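Side-chain contacts in putative immunoglobulin-blocking virulence protein (Mycoplasma mycoides subsp. capri, PDB 7ADK), which probably binds host immunoglobulins and blocks their action, as a putative virulence factor of the mycoplasma: residues N369-Y372 / V376-D379; Y351-Y356 / Q445-R450; E478-D483 / K544-I549. All blocks are in the same frame, centred on the assembly; numbering follows the deposited sequence.

Interaction 1 of 3, residues N369-Y372 / V376-D379; sequences NGTY and VKED
K377 lays the far end of its aliphatic chain against the turn formed by N369, G370 and T371. Its CE lies 3.3 Å from N369 O, and its CD is 4.4 Å from G370 O. CE also meets the methyl of T371, with K377 CE 3.8 Å from T371 CG2, and the two side chains cross at about a right angle. K377 leaves the strand fully extended through its first two torsions. The bend at chi3 (64°) then brings CE up to N369 O, and the one at chi4 (72°) turns the ammonium aside, with K377 NZ 4.2 Å from N369 O. In T371, chi1 of 68° puts the methyl beside the backbone N and OG1 between N and the carbonyl carbon; OG1 has a weak hydrogen bond to R366 NH2. The turn itself is a Schellman motif closing helix 364-369, with G370 at positive phi. K377 also packs on S399 and L401 of the neighbouring strand 396-403. Methylene and methyl groups thus do the touching, while the lysine charge sits near the carboxy-terminal end of a helix, where the dipole would probably favour it even without a direct bond.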
ATOM      1  N   ASN A 369      -4.906  13.481  24.700  1.00 57.49           N
ATOM      2  CA  ASN A 369      -5.422  14.618  25.464  1.00 57.49           C
ATOM      3  C   ASN A 369      -4.368  15.293  26.355  1.00 57.49           C
ATOM      4  O   ASN A 369      -4.582  16.408  26.817  1.00 57.49           O
ATOM      5  CB  ASN A 369      -6.613  14.159  26.316  1.00 57.49           C
ATOM      6  CG  ASN A 369      -7.847  13.691  25.564  1.00 57.49           C
ATOM      7  OD1 ASN A 369      -8.765  13.146  26.153  1.00 57.49           O
ATOM      8  ND2 ASN A 369      -7.964  13.891  24.274  1.00 57.49           N
ATOM      9  N   GLY A 370      -3.227  14.656  26.601  1.00 59.13           N
ATOM     10  CA  GLY A 370      -2.165  15.198  27.434  1.00 59.13           C
ATOM     11  C   GLY A 370      -2.465  15.158  28.929  1.00 59.13           C
ATOM     12  O   GLY A 370      -2.191  16.137  29.619  1.00 59.13           O
ATOM     13  N   THR A 371      -3.053  14.070  29.441  1.00 59.12           N
ATOM     14  CA  THR A 371      -3.475  13.926  30.835  1.00 59.12           C
ATOM     15  C   THR A 371      -2.677  12.855  31.572  1.00 59.12           C
ATOM     16  O   THR A 371      -2.116  11.933  30.987  1.00 59.12           O
ATOM     17  CB  THR A 371      -4.984  13.698  30.964  1.00 59.12           C
ATOM     18  OG1 THR A 371      -5.302  12.464  30.441  1.00 59.12           O
ATOM     19  CG2 THR A 371      -5.814  14.767  30.270  1.00 59.12           C
ATOM     20  N   TYR A 372      -2.537  13.014  32.886  1.00 62.60           N
ATOM     21  CA  TYR A 372      -1.620  12.254  33.738  1.00 62.60           C
ATOM     22  C   TYR A 372      -2.288  11.875  35.078  1.00 62.60           C
ATOM     23  O   TYR A 372      -2.964  12.719  35.667  1.00 62.60           O
ATOM     24  CB  TYR A 372      -0.350  13.077  33.982  1.00 62.60           C
ATOM     25  CG  TYR A 372       0.535  13.302  32.772  1.00 62.60           C
ATOM     26  CD1 TYR A 372       0.318  14.388  31.904  1.00 62.60           C
ATOM     27  CD2 TYR A 372       1.605  12.430  32.534  1.00 62.60           C
ATOM     28  CE1 TYR A 372       1.153  14.592  30.794  1.00 62.60           C
ATOM     29  CE2 TYR A 372       2.451  12.639  31.438  1.00 62.60           C
ATOM     30  CZ  TYR A 372       2.224  13.710  30.555  1.00 62.60           C
ATOM     31  OH  TYR A 372       3.056  13.869  29.496  1.00 62.60           O
ATOM     32  N   VAL A 376      -4.845  17.364  37.049  1.00 72.58           N
ATOM     33  CA  VAL A 376      -6.067  17.819  36.371  1.00 72.58           C
ATOM     34  C   VAL A 376      -5.756  18.971  35.419  1.00 72.58           C
ATOM     35  O   VAL A 376      -4.959  19.852  35.732  1.00 72.58           O
ATOM     36  CB  VAL A 376      -7.203  18.105  37.367  1.00 72.58           C
ATOM     37  CG1 VAL A 376      -6.878  19.194  38.382  1.00 72.58           C
ATOM     38  CG2 VAL A 376      -8.509  18.483  36.678  1.00 72.58           C
ATOM     39  N   LYS A 377      -6.355  18.925  34.229  1.00 76.40           N
ATOM     40  CA  LYS A 377      -6.150  19.861  33.123  1.00 76.40           C
ATOM     41  C   LYS A 377      -7.304  20.843  33.017  1.00 76.40           C
ATOM     42  O   LYS A 377      -8.466  20.452  33.029  1.00 76.40           O
ATOM     43  CB  LYS A 377      -5.966  19.065  31.823  1.00 76.40           C
ATOM     44  CG  LYS A 377      -5.724  19.918  30.572  1.00 76.40           C
ATOM     45  CD  LYS A 377      -5.414  19.086  29.316  1.00 76.40           C
ATOM     46  CE  LYS A 377      -6.552  18.160  28.843  1.00 76.40           C
ATOM     47  NZ  LYS A 377      -7.707  18.863  28.234  1.00 76.40           N
ATOM     48  N   GLU A 378      -6.984  22.109  32.835  1.00 80.24           N
ATOM     49  CA  GLU A 378      -7.928  23.174  32.508  1.00 80.24           C
ATOM     50  C   GLU A 378      -7.505  23.860  31.203  1.00 80.24           C
ATOM     51  O   GLU A 378      -6.341  24.211  31.046  1.00 80.24           O
ATOM     52  CB  GLU A 378      -8.022  24.139  33.703  1.00 80.24           C
ATOM     53  CG  GLU A 378      -8.942  25.332  33.439  1.00 80.24           C
ATOM     54  CD  GLU A 378      -9.191  26.248  34.647  1.00 80.24           C
ATOM     55  OE1 GLU A 378      -9.533  27.432  34.437  1.00 80.24           O
ATOM     56  OE2 GLU A 378      -9.114  25.808  35.814  1.00 80.24           O
ATOM     57  N   ASP A 379      -8.415  24.085  30.257  1.00 85.30           N
ATOM     58  CA  ASP A 379      -8.150  24.974  29.123  1.00 85.30           C
ATOM     59  C   ASP A 379      -8.163  26.451  29.562  1.00 85.30           C
ATOM     60  O   ASP A 379      -9.154  26.940  30.105  1.00 85.30           O
ATOM     61  CB  ASP A 379      -9.139  24.734  27.977  1.00 85.30           C
ATOM     62  CG  ASP A 379      -8.781  25.571  26.741  1.00 85.30           C
ATOM     63  OD1 ASP A 379      -8.091  25.064  25.851  1.00 85.30           O
ATOM     64  OD2 ASP A 379      -9.135  26.745  26.682  1.00 85.30           O
TER

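Interaction 2 of 3, residues Y351-Y356 / Q445-R450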
ATOM      1  N   TYR A 351      11.534  10.437  36.825  1.00 68.27           N
ATOM      2  CA  TYR A 351      12.052  10.961  35.550  1.00 68.27           C
ATOM      3  C   TYR A 351      11.024  11.823  34.838  1.00 68.27           C
ATOM      4  O   TYR A 351      11.377  12.872  34.310  1.00 68.27           O
ATOM      5  CB  TYR A 351      12.579   9.873  34.611  1.00 68.27           C
ATOM      6  CG  TYR A 351      13.969   9.386  34.956  1.00 68.27           C
ATOM      7  CD1 TYR A 351      15.059  10.273  34.931  1.00 68.27           C
ATOM      8  CD2 TYR A 351      14.189   8.040  35.263  1.00 68.27           C
ATOM      9  CE1 TYR A 351      16.346   9.831  35.265  1.00 68.27           C
ATOM     10  CE2 TYR A 351      15.466   7.591  35.616  1.00 68.27           C
ATOM     11  CZ  TYR A 351      16.540   8.491  35.635  1.00 68.27           C
ATOM     12  OH  TYR A 351      17.759   8.058  36.019  1.00 68.27           O
ATOM     13  N   ARG A 352       9.751  11.443  34.850  1.00 65.80           N
ATOM     14  CA  ARG A 352       8.692  12.228  34.204  1.00 65.80           C
ATOM     15  C   ARG A 352       8.496  13.580  34.883  1.00 65.80           C
ATOM     16  O   ARG A 352       8.418  13.663  36.104  1.00 65.80           O
ATOM     17  CB  ARG A 352       7.384  11.437  34.159  1.00 65.80           C
ATOM     18  CG  ARG A 352       7.588  10.154  33.374  1.00 65.80           C
ATOM     19  CD  ARG A 352       6.302   9.375  33.168  1.00 65.80           C
ATOM     20  NE  ARG A 352       5.501   9.919  32.073  1.00 65.80           N
ATOM     21  CZ  ARG A 352       4.843   9.213  31.180  1.00 65.80           C
ATOM     22  NH1 ARG A 352       4.602   7.943  31.308  1.00 65.80           N
ATOM     23  NH2 ARG A 352       4.437   9.790  30.104  1.00 65.80           N
ATOM     24  N   VAL A 353       8.341  14.641  34.099  1.00 67.58           N
ATOM     25  CA  VAL A 353       7.606  15.829  34.542  1.00 67.58           C
ATOM     26  C   VAL A 353       6.115  15.525  34.384  1.00 67.58           C
ATOM     27  O   VAL A 353       5.742  14.748  33.507  1.00 67.58           O
ATOM     28  CB  VAL A 353       8.095  17.093  33.817  1.00 67.58           C
ATOM     29  CG1 VAL A 353       7.690  17.176  32.364  1.00 67.58           C
ATOM     30  CG2 VAL A 353       7.605  18.349  34.517  1.00 67.58           C
ATOM     31  N   PHE A 354       5.267  16.041  35.274  1.00 69.59           N
ATOM     32  CA  PHE A 354       3.922  15.493  35.495  1.00 69.59           C
ATOM     33  C   PHE A 354       3.965  14.019  35.951  1.00 69.59           C
ATOM     34  O   PHE A 354       3.328  13.132  35.395  1.00 69.59           O
ATOM     35  CB  PHE A 354       2.973  15.783  34.323  1.00 69.59           C
ATOM     36  CG  PHE A 354       3.008  17.208  33.822  1.00 69.59           C
ATOM     37  CD1 PHE A 354       2.796  18.279  34.708  1.00 69.59           C
ATOM     38  CD2 PHE A 354       3.237  17.473  32.462  1.00 69.59           C
ATOM     39  CE1 PHE A 354       2.787  19.600  34.243  1.00 69.59           C
ATOM     40  CE2 PHE A 354       3.227  18.795  31.990  1.00 69.59           C
ATOM     41  CZ  PHE A 354       2.991  19.857  32.879  1.00 69.59           C
ATOM     42  N   ASP A 355       4.770  13.761  36.982  1.00 72.84           N
ATOM     43  CA  ASP A 355       5.007  12.458  37.609  1.00 72.84           C
ATOM     44  C   ASP A 355       3.759  11.829  38.251  1.00 72.84           C
ATOM     45  O   ASP A 355       2.800  12.523  38.597  1.00 72.84           O
ATOM     46  CB  ASP A 355       6.076  12.620  38.695  1.00 72.84           C
ATOM     47  CG  ASP A 355       5.641  13.562  39.820  1.00 72.84           C
ATOM     48  OD1 ASP A 355       5.498  14.776  39.576  1.00 72.84           O
ATOM     49  OD2 ASP A 355       5.448  13.099  40.959  1.00 72.84           O
ATOM     50  N   TYR A 356       3.784  10.507  38.448  1.00 69.93           N
ATOM     51  CA  TYR A 356       2.747   9.736  39.135  1.00 69.93           C
ATOM     52  C   TYR A 356       3.320   8.501  39.848  1.00 69.93           C
ATOM     53  O   TYR A 356       4.364   7.989  39.469  1.00 69.93           O
ATOM     54  CB  TYR A 356       1.609   9.395  38.163  1.00 69.93           C
ATOM     55  CG  TYR A 356       1.956   8.628  36.903  1.00 69.93           C
ATOM     56  CD1 TYR A 356       1.948   7.226  36.905  1.00 69.93           C
ATOM     57  CD2 TYR A 356       2.209   9.319  35.705  1.00 69.93           C
ATOM     58  CE1 TYR A 356       2.172   6.516  35.720  1.00 69.93           C
ATOM     59  CE2 TYR A 356       2.425   8.613  34.512  1.00 69.93           C
ATOM     60  CZ  TYR A 356       2.394   7.207  34.514  1.00 69.93           C
ATOM     61  OH  TYR A 356       2.551   6.518  33.361  1.00 69.93           O
ATOM     62  N   GLN A 445       6.310  31.384  31.147  1.00 81.49           N
ATOM     63  CA  GLN A 445       7.089  30.137  31.204  1.00 81.49           C
ATOM     64  C   GLN A 445       6.214  28.948  30.812  1.00 81.49           C
ATOM     65  O   GLN A 445       5.151  28.747  31.389  1.00 81.49           O
ATOM     66  CB  GLN A 445       7.677  29.980  32.619  1.00 81.49           C
ATOM     67  CG  GLN A 445       8.519  28.717  32.879  1.00 81.49           C
ATOM     68  CD  GLN A 445       9.923  28.728  32.281  1.00 81.49           C
ATOM     69  OE1 GLN A 445      10.281  29.550  31.453  1.00 81.49           O
ATOM     70  NE2 GLN A 445      10.771  27.803  32.655  1.00 81.49           N
ATOM     71  N   ILE A 446       6.656  28.132  29.857  1.00 73.53           N
ATOM     72  CA  ILE A 446       5.936  26.936  29.394  1.00 73.53           C
ATOM     73  C   ILE A 446       6.624  25.673  29.927  1.00 73.53           C
ATOM     74  O   ILE A 446       7.817  25.472  29.719  1.00 73.53           O
ATOM     75  CB  ILE A 446       5.829  26.941  27.853  1.00 73.53           C
ATOM     76  CG1 ILE A 446       5.177  28.210  27.268  1.00 73.53           C
ATOM     77  CG2 ILE A 446       5.118  25.697  27.328  1.00 73.53           C
ATOM     78  CD1 ILE A 446       3.766  28.503  27.733  1.00 73.53           C
ATOM     79  N   THR A 447       5.880  24.803  30.605  1.00 71.25           N
ATOM     80  CA  THR A 447       6.377  23.514  31.115  1.00 71.25           C
ATOM     81  C   THR A 447       6.360  22.435  30.030  1.00 71.25           C
ATOM     82  O   THR A 447       7.243  21.595  29.981  1.00 71.25           O
ATOM     83  CB  THR A 447       5.567  23.078  32.345  1.00 71.25           C
ATOM     84  OG1 THR A 447       5.754  24.019  33.373  1.00 71.25           O
ATOM     85  CG2 THR A 447       5.976  21.742  32.941  1.00 71.25           C
ATOM     86  N   SER A 448       5.392  22.450  29.123  1.00 70.68           N
ATOM     87  CA  SER A 448       5.352  21.523  28.000  1.00 70.68           C
ATOM     88  C   SER A 448       5.004  22.237  26.709  1.00 70.68           C
ATOM     89  O   SER A 448       3.954  22.857  26.608  1.00 70.68           O
ATOM     90  CB  SER A 448       4.355  20.410  28.293  1.00 70.68           C
ATOM     91  OG  SER A 448       4.145  19.615  27.152  1.00 70.68           O
ATOM     92  N   TYR A 449       5.817  22.055  25.689  1.00 68.73           N
ATOM     93  CA  TYR A 449       5.431  22.315  24.309  1.00 68.73           C
ATOM     94  C   TYR A 449       4.961  20.994  23.705  1.00 68.73           C
ATOM     95  O   TYR A 449       5.659  19.994  23.844  1.00 68.73           O
ATOM     96  CB  TYR A 449       6.611  22.889  23.533  1.00 68.73           C
ATOM     97  CG  TYR A 449       7.124  24.215  24.028  1.00 68.73           C
ATOM     98  CD1 TYR A 449       6.532  25.406  23.585  1.00 68.73           C
ATOM     99  CD2 TYR A 449       8.190  24.253  24.940  1.00 68.73           C
ATOM    100  CE1 TYR A 449       7.007  26.641  24.047  1.00 68.73           C
ATOM    101  CE2 TYR A 449       8.658  25.485  25.414  1.00 68.73           C
ATOM    102  CZ  TYR A 449       8.068  26.676  24.967  1.00 68.73           C
ATOM    103  OH  TYR A 449       8.542  27.860  25.412  1.00 68.73           O
ATOM    104  N   ARG A 450       3.793  20.975  23.053  1.00 61.06           N
ATOM    105  CA  ARG A 450       3.249  19.827  22.308  1.00 61.06           C
ATOM    106  C   ARG A 450       3.074  20.230  20.847  1.00 61.06           C
ATOM    107  O   ARG A 450       2.249  21.087  20.554  1.00 61.06           O
ATOM    108  CB  ARG A 450       1.896  19.354  22.876  1.00 61.06           C
ATOM    109  CG  ARG A 450       1.787  19.216  24.404  1.00 61.06           C
ATOM    110  CD  ARG A 450       0.386  18.719  24.792  1.00 61.06           C
ATOM    111  NE  ARG A 450       0.291  17.276  24.597  1.00 61.06           N
ATOM    112  CZ  ARG A 450      -0.719  16.512  24.256  1.00 61.06           C
ATOM    113  NH1 ARG A 450      -0.484  15.249  24.259  1.00 61.06           N
ATOM    114  NH2 ARG A 450      -1.903  16.937  23.937  1.00 61.06           N
TER
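T447 and F354 carry most of this buried contact, and it is apolar throughout. The T447 methyl sits against the outer end of the phenyl ring: T447 CG2 is 3.5 Å from F354 CZ and 4.1 Å from each of F354 CE1 and CE2, so it is centred on the para carbon and approaches the ring at a slant. With chi1 of -63°, T447 holds CG2 trans to its own N, and the methyl rather than the hydroxyl faces the 351-356 loop. The same methyl meets V353, whose CG2 lies 4.1 Å from T447 CG2. F354 has a second neighbour in S448, where CB comes up at the ring edge, near its plane, 4.2 Å from F354 CE2.

V353 and F354 both point at the sheet from a loop, between helices 339-351 and 364-369, that turns at F354, whose backbone angles are left-handed (phi 60°, psi 51°). The surface they meet belongs to segment 445-450, which runs into a strand of a mixed sheet lying parallel to and between 415-422 and 473-481. F354 also rests on V418 of the first of these and on Q476 of the second.

Among aromatic contacts, F354 packs edge-to-face with W375, whose NE1 is hydrogen-bonded to D355 O, so the tryptophan holds the loop as well as its phenyl ring.

Polar bonds lie around the apolar patch. S448 OG is hydrogen-bonded to Q476 NE2, and the T447 backbone bonds to L417 and to Q476.

Interaction 3 of 3, residues E478-D483 / K544-I549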
ATOM      1  N   GLU A 478       6.800  17.280  23.663  1.00 59.00           N
ATOM      2  CA  GLU A 478       6.091  16.183  22.999  1.00 59.00           C
ATOM      3  C   GLU A 478       6.002  16.492  21.504  1.00 59.00           C
ATOM      4  O   GLU A 478       5.421  17.499  21.102  1.00 59.00           O
ATOM      5  CB  GLU A 478       4.683  15.953  23.583  1.00 59.00           C
ATOM      6  CG  GLU A 478       4.647  15.502  25.049  1.00 59.00           C
ATOM      7  CD  GLU A 478       3.238  15.305  25.648  1.00 59.00           C
ATOM      8  OE1 GLU A 478       2.231  15.385  24.920  1.00 59.00           O
ATOM      9  OE2 GLU A 478       3.109  15.047  26.863  1.00 59.00           O
ATOM     10  N   LEU A 479       6.566  15.622  20.667  1.00 56.70           N
ATOM     11  CA  LEU A 479       6.498  15.710  19.213  1.00 56.70           C
ATOM     12  C   LEU A 479       5.659  14.546  18.699  1.00 56.70           C
ATOM     13  O   LEU A 479       6.025  13.398  18.930  1.00 56.70           O
ATOM     14  CB  LEU A 479       7.916  15.665  18.616  1.00 56.70           C
ATOM     15  CG  LEU A 479       8.907  16.730  19.105  1.00 56.70           C
ATOM     16  CD1 LEU A 479      10.263  16.533  18.440  1.00 56.70           C
ATOM     17  CD2 LEU A 479       8.437  18.144  18.823  1.00 56.70           C
ATOM     18  N   PHE A 480       4.553  14.828  18.012  1.00 53.29           N
ATOM     19  CA  PHE A 480       3.706  13.816  17.386  1.00 53.29           C
ATOM     20  C   PHE A 480       3.932  13.796  15.873  1.00 53.29           C
ATOM     21  O   PHE A 480       3.349  14.596  15.136  1.00 53.29           O
ATOM     22  CB  PHE A 480       2.233  14.037  17.730  1.00 53.29           C
ATOM     23  CG  PHE A 480       1.909  14.026  19.203  1.00 53.29           C
ATOM     24  CD1 PHE A 480       2.143  15.157  20.007  1.00 53.29           C
ATOM     25  CD2 PHE A 480       1.381  12.860  19.775  1.00 53.29           C
ATOM     26  CE1 PHE A 480       1.893  15.107  21.385  1.00 53.29           C
ATOM     27  CE2 PHE A 480       1.136  12.812  21.153  1.00 53.29           C
ATOM     28  CZ  PHE A 480       1.406  13.925  21.954  1.00 53.29           C
ATOM     29  N   PHE A 481       4.799  12.900  15.415  1.00 53.26           N
ATOM     30  CA  PHE A 481       5.144  12.734  14.011  1.00 53.26           C
ATOM     31  C   PHE A 481       4.103  11.916  13.253  1.00 53.26           C
ATOM     32  O   PHE A 481       3.560  10.941  13.764  1.00 53.26           O
ATOM     33  CB  PHE A 481       6.516  12.087  13.900  1.00 53.26           C
ATOM     34  CG  PHE A 481       7.666  12.950  14.359  1.00 53.26           C
ATOM     35  CD1 PHE A 481       8.177  13.947  13.516  1.00 53.26           C
ATOM     36  CD2 PHE A 481       8.256  12.733  15.610  1.00 53.26           C
ATOM     37  CE1 PHE A 481       9.284  14.709  13.910  1.00 53.26           C
ATOM     38  CE2 PHE A 481       9.358  13.499  16.006  1.00 53.26           C
ATOM     39  CZ  PHE A 481       9.886  14.473  15.152  1.00 53.26           C
ATOM     40  N   SER A 482       3.852  12.268  12.002  1.00 58.66           N
ATOM     41  CA  SER A 482       3.013  11.472  11.116  1.00 58.66           C
ATOM     42  C   SER A 482       3.813  10.335  10.462  1.00 58.66           C
ATOM     43  O   SER A 482       4.917  10.552   9.977  1.00 58.66           O
ATOM     44  CB  SER A 482       2.401  12.423  10.098  1.00 58.66           C
ATOM     45  OG  SER A 482       1.348  11.813   9.408  1.00 58.66           O
ATOM     46  N   ASP A 483       3.282   9.115  10.398  1.00 64.47           N
ATOM     47  CA  ASP A 483       3.990   7.943   9.852  1.00 64.47           C
ATOM     48  C   ASP A 483       3.885   7.807   8.321  1.00 64.47           C
ATOM     49  O   ASP A 483       4.570   6.974   7.728  1.00 64.47           O
ATOM     50  CB  ASP A 483       3.486   6.652  10.509  1.00 64.47           C
ATOM     51  CG  ASP A 483       2.123   6.196   9.986  1.00 64.47           C
ATOM     52  OD1 ASP A 483       1.189   7.018   9.879  1.00 64.47           O
ATOM     53  OD2 ASP A 483       2.005   4.996   9.670  1.00 64.47           O
ATOM     54  N   LYS A 544      -7.398   5.522  15.517  1.00 75.75           N
ATOM     55  CA  LYS A 544      -6.092   6.138  15.779  1.00 75.75           C
ATOM     56  C   LYS A 544      -5.667   5.790  17.202  1.00 75.75           C
ATOM     57  O   LYS A 544      -6.368   6.123  18.150  1.00 75.75           O
ATOM     58  CB  LYS A 544      -6.136   7.663  15.528  1.00 75.75           C
ATOM     59  CG  LYS A 544      -6.618   8.100  14.128  1.00 75.75           C
ATOM     60  CD  LYS A 544      -5.772   7.635  12.925  1.00 75.75           C
ATOM     61  CE  LYS A 544      -4.493   8.459  12.750  1.00 75.75           C
ATOM     62  NZ  LYS A 544      -3.579   7.904  11.740  1.00 75.75           N
ATOM     63  N   ILE A 545      -4.522   5.141  17.344  1.00 63.93           N
ATOM     64  CA  ILE A 545      -3.889   4.799  18.620  1.00 63.93           C
ATOM     65  C   ILE A 545      -2.531   5.490  18.682  1.00 63.93           C
ATOM     66  O   ILE A 545      -1.799   5.481  17.701  1.00 63.93           O
ATOM     67  CB  ILE A 545      -3.775   3.263  18.793  1.00 63.93           C
ATOM     68  CG1 ILE A 545      -5.137   2.545  18.774  1.00 63.93           C
ATOM     69  CG2 ILE A 545      -3.000   2.865  20.054  1.00 63.93           C
ATOM     70  CD1 ILE A 545      -6.094   2.895  19.911  1.00 63.93           C
ATOM     71  N   THR A 546      -2.191   6.083  19.817  1.00 53.36           N
ATOM     72  CA  THR A 546      -0.951   6.836  20.010  1.00 53.36           C
ATOM     73  C   THR A 546       0.035   6.074  20.883  1.00 53.36           C
ATOM     74  O   THR A 546      -0.339   5.481  21.889  1.00 53.36           O
ATOM     75  CB  THR A 546      -1.253   8.233  20.553  1.00 53.36           C
ATOM     76  OG1 THR A 546      -2.124   8.903  19.664  1.00 53.36           O
ATOM     77  CG2 THR A 546      -0.019   9.117  20.655  1.00 53.36           C
ATOM     78  N   THR A 547       1.305   6.060  20.501  1.00 54.46           N
ATOM     79  CA  THR A 547       2.361   5.286  21.170  1.00 54.46           C
ATOM     80  C   THR A 547       3.732   5.922  20.959  1.00 54.46           C
ATOM     81  O   THR A 547       3.930   6.667  20.001  1.00 54.46           O
ATOM     82  CB  THR A 547       2.321   3.830  20.676  1.00 54.46           C
ATOM     83  OG1 THR A 547       3.315   3.034  21.264  1.00 54.46           O
ATOM     84  CG2 THR A 547       2.486   3.693  19.184  1.00 54.46           C
ATOM     85  N   ARG A 548       4.706   5.623  21.817  1.00 55.17           N
ATOM     86  CA  ARG A 548       6.111   5.947  21.546  1.00 55.17           C
ATOM     87  C   ARG A 548       6.654   5.158  20.353  1.00 55.17           C
ATOM     88  O   ARG A 548       6.309   3.989  20.172  1.00 55.17           O
ATOM     89  CB  ARG A 548       6.958   5.835  22.820  1.00 55.17           C
ATOM     90  CG  ARG A 548       7.186   4.440  23.413  1.00 55.17           C
ATOM     91  CD  ARG A 548       8.265   3.589  22.740  1.00 55.17           C
ATOM     92  NE  ARG A 548       8.669   2.489  23.614  1.00 55.17           N
ATOM     93  CZ  ARG A 548       9.397   1.443  23.307  1.00 55.17           C
ATOM     94  NH1 ARG A 548       9.920   1.280  22.138  1.00 55.17           N
ATOM     95  NH2 ARG A 548       9.590   0.515  24.183  1.00 55.17           N
ATOM     96  N   ILE A 549       7.518   5.777  19.555  1.00 53.92           N
ATOM     97  CA  ILE A 549       8.137   5.130  18.389  1.00 53.92           C
ATOM     98  C   ILE A 549       9.169   4.087  18.838  1.00 53.92           C
ATOM     99  O   ILE A 549       9.935   4.316  19.772  1.00 53.92           O
ATOM    100  CB  ILE A 549       8.740   6.162  17.417  1.00 53.92           C
ATOM    101  CG1 ILE A 549       7.700   7.112  16.821  1.00 53.92           C
ATOM    102  CG2 ILE A 549       9.462   5.505  16.248  1.00 53.92           C
ATOM    103  CD1 ILE A 549       8.274   8.481  16.498  1.00 53.92           C
TER
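F480 and T546 meet ring edge to methyl. T546 CG2 lies in the plane of the phenyl ring, 3.9 Å from F480 CE2 and 4.1 Å from F480 CD2, and the two side chains cross at about a right angle. Chi1 of -57° places that methyl trans to the backbone N of T546. The second touch is looser: I549 CD1 comes obliquely upon the next ring, 4.3 Å from F481 CD2. F480 and F481 are consecutive residues of a strand and project to opposite sides, so segment 544-549 passes across the end of strand 473-481 and reaches a side chain on each side.

One step out, I367 of helix 364-369 touches both F480 and T546, and F480 further packs against the Y505 ring and makes a cation-pi contact with K452. T546 is fixed at its polar atoms, OG1 hydrogen-bonded to S507 OG and its backbone N to S364 OG, while I549 lies on W515 and T506. Strand 502-506 stands between the two segments in the mixed sheet, parallel to 473-481 and antiparallel to 547-548, which explains why they meet through side chains.

At the periphery, S482 packs on K478 of the neighbouring lipoprotein chain. The direct contact is therefore apolar and buried, and the polar atoms of T546 find their partners outside it, which probably helps to set where its methyl points.

How the interactions relate
All three contacts reach the same mixed sheet. Interactions 1 and 2 are close, their centres about 11 Å apart, and the Y372 ring of interaction 1 packs against R352 and F354 of interaction 2. Interaction 3 is about 18 Å from interaction 1 and about 17 Å from interaction 2, centre to centre. Buried E478 ties the three together: its OE1 makes a salt bridge with R450 NE at 2.7 Å, and E478 OE2 is hydrogen-bonded to Y372 OH at 2.9 Å. R450 NH2 in turn bonds to A368 O, at the end of the helix that leads into interaction 1. The arginine probably stabilises the carboxylate's charge.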